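PDB 6TJU: Pol protein from Human T-cell leukemia virus type I, which probably binds DNA through this C-terminal, SH3-like domain of its integrase region, as part of the polyprotein that serves reverse transcription and viral genome integration. Local coordinates for residues A[33-39]-A[50-56]. Sequence-based numbering, arbitrary orientation.
Sequences QEAAGAA and WIPWRLL
Trp-53 lies flat over the Gly-37 backbone in the SH3-like C-terminal domain of integrase, where the 3-10 segment after strand 48-52 meets the turn before strand 38-42. Gly-37 CA sits over the centre of the six-membered ring, a CH-pi contact of 3.7 Å to its centroid. The type II turn from Ala-35 to Ala-38 links strands 33-35 and 38-42, and the indole lies over the glycine of this turn. CG of Trp-53 stands beside its own backbone N (chi1 -71°), which folds the ring back over the glycine. The backbone N of Trp-53 also donates to Gly-37 O at 3.2 Å, from above the carbonyl plane. At the ring edge, NE1 donates a hydrogen bond to a water in the indole plane. The same water is within hydrogen-bonding distance of Ala-35 O and Glu-34 OE2; Glu-34 OE1 is held by Tyr-13.

Trp-50 packs differently. Its six-membered ring reaches across strand 38-42 to the outer strand 33-35. CZ3 touches Ala-35 CB at 3.7 Å, CH2 meets Gln-33 CB, and CE3 rests by Ala-38 CB. Ala-38 O lies at the ring edge, in its plane.

On the sheet face that carries Ala-39 and Ile-51, opposite Ala-38 and Pro-52, Ala-39 CB meets Leu-56 CD1 at 3.8 Å, and both side chains touch Tyr-13. Antiparallel pairing joins the strands: Ala-39 N donates to Ile-51 O at 2.9 Å, and Ile-51 N returns a nearly straight bond (173°) to Ala-39 O.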
# COMPACT_ATOMS: atom_id res chain seq x y z
N GLN A 33 6.59 -3.07 -5.13
CA GLN A 33 6.32 -3.53 -6.49
C GLN A 33 4.83 -3.56 -6.72
O GLN A 33 4.08 -3.66 -5.71
CB GLN A 33 6.89 -4.93 -6.70
CG GLN A 33 7.25 -5.18 -8.15
CD GLN A 33 8.20 -6.33 -8.11
OE1 GLN A 33 7.84 -7.45 -8.45
NE2 GLN A 33 9.37 -6.06 -7.56
N GLU A 34 4.47 -3.50 -8.01
CA GLU A 34 3.09 -3.58 -8.56
C GLU A 34 2.94 -4.81 -9.48
O GLU A 34 3.86 -5.13 -10.22
CB GLU A 34 2.80 -2.34 -9.42
CG GLU A 34 3.27 -1.05 -8.80
CD GLU A 34 2.11 -0.30 -8.22
OE1 GLU A 34 2.26 0.90 -7.91
OE2 GLU A 34 1.07 -0.94 -8.09
N ALA A 35 1.78 -5.46 -9.47
CA ALA A 35 1.41 -6.58 -10.34
C ALA A 35 -0.05 -6.41 -10.70
O ALA A 35 -0.67 -5.47 -10.15
CB ALA A 35 1.64 -7.87 -9.61
N ALA A 36 -0.59 -7.29 -11.54
CA ALA A 36 -2.00 -7.25 -11.94
C ALA A 36 -2.84 -7.44 -10.68
O ALA A 36 -2.65 -8.43 -9.97
CB ALA A 36 -2.29 -8.32 -12.99
N GLY A 37 -3.68 -6.48 -10.38
CA GLY A 37 -4.62 -6.57 -9.25
C GLY A 37 -4.04 -6.41 -7.85
O GLY A 37 -4.83 -6.62 -6.90
N ALA A 38 -2.75 -6.07 -7.65
CA ALA A 38 -2.17 -5.93 -6.29
C ALA A 38 -0.89 -5.09 -6.27
O ALA A 38 -0.19 -5.04 -7.29
CB ALA A 38 -1.92 -7.29 -5.67
N ALA A 39 -0.61 -4.46 -5.13
CA ALA A 39 0.68 -3.78 -4.89
C ALA A 39 1.36 -4.40 -3.67
O ALA A 39 0.65 -4.85 -2.72
CB ALA A 39 0.48 -2.29 -4.71
N TRP A 50 1.12 -8.39 -0.49
CA TRP A 50 0.43 -8.12 -1.77
C TRP A 50 -1.01 -7.75 -1.43
O TRP A 50 -1.78 -8.62 -0.97
CB TRP A 50 0.54 -9.34 -2.68
CG TRP A 50 1.91 -9.54 -3.24
CD1 TRP A 50 2.83 -10.47 -2.88
CD2 TRP A 50 2.47 -8.80 -4.33
NE1 TRP A 50 3.95 -10.36 -3.66
CE2 TRP A 50 3.76 -9.33 -4.56
CE3 TRP A 50 2.00 -7.75 -5.13
CZ2 TRP A 50 4.59 -8.84 -5.57
CZ3 TRP A 50 2.83 -7.26 -6.12
CH2 TRP A 50 4.11 -7.78 -6.32
N ILE A 51 -1.33 -6.47 -1.57
CA ILE A 51 -2.67 -5.91 -1.23
C ILE A 51 -3.41 -5.76 -2.54
O ILE A 51 -2.92 -5.09 -3.45
CB ILE A 51 -2.62 -4.56 -0.51
CG1 ILE A 51 -1.61 -4.50 0.63
CG2 ILE A 51 -4.03 -4.21 -0.04
CD1 ILE A 51 -1.98 -5.38 1.79
N PRO A 52 -4.62 -6.34 -2.63
CA PRO A 52 -5.43 -6.20 -3.82
C PRO A 52 -5.87 -4.73 -3.94
O PRO A 52 -6.01 -4.07 -2.90
CB PRO A 52 -6.60 -7.14 -3.59
CG PRO A 52 -6.73 -7.19 -2.09
CD PRO A 52 -5.32 -7.08 -1.56
N TRP A 53 -6.12 -4.31 -5.19
CA TRP A 53 -6.52 -2.93 -5.55
C TRP A 53 -7.74 -2.47 -4.74
O TRP A 53 -7.79 -1.27 -4.43
CB TRP A 53 -6.78 -2.81 -7.05
CG TRP A 53 -5.53 -2.87 -7.87
CD1 TRP A 53 -4.24 -2.74 -7.43
CD2 TRP A 53 -5.49 -3.04 -9.29
NE1 TRP A 53 -3.38 -2.88 -8.49
CE2 TRP A 53 -4.12 -3.03 -9.64
CE3 TRP A 53 -6.46 -3.18 -10.30
CZ2 TRP A 53 -3.73 -3.17 -10.98
CZ3 TRP A 53 -6.07 -3.32 -11.61
CH2 TRP A 53 -4.71 -3.31 -11.94
N ARG A 54 -8.71 -3.34 -4.48
CA ARG A 54 -9.95 -2.92 -3.81
C ARG A 54 -9.60 -2.44 -2.40
O ARG A 54 -10.36 -1.67 -1.88
CB ARG A 54 -11.01 -4.03 -3.85
CG ARG A 54 -10.70 -5.21 -2.96
CD ARG A 54 -11.88 -6.16 -2.87
NE ARG A 54 -11.58 -6.98 -1.72
CZ ARG A 54 -10.73 -7.99 -1.75
NH1 ARG A 54 -10.16 -8.37 -2.91
NH2 ARG A 54 -10.47 -8.65 -0.63
N LEU A 55 -8.47 -2.84 -1.81
CA LEU A 55 -8.04 -2.36 -0.47
C LEU A 55 -6.94 -1.28 -0.54
O LEU A 55 -6.22 -1.08 0.48
CB LEU A 55 -7.63 -3.58 0.34
CG LEU A 55 -8.78 -4.55 0.56
CD1 LEU A 55 -8.24 -5.82 1.17
CD2 LEU A 55 -9.90 -3.97 1.42
N LEU A 56 -6.85 -0.58 -1.67
CA LEU A 56 -5.87 0.50 -1.90
C LEU A 56 -6.56 1.78 -2.35
O LEU A 56 -7.60 1.72 -3.02
CB LEU A 56 -4.84 0.11 -2.97
CG LEU A 56 -3.96 -1.07 -2.61
CD1 LEU A 56 -3.04 -1.36 -3.79
CD2 LEU A 56 -3.18 -0.76 -1.35
O HOH W 1 -0.83 -2.84 -9.19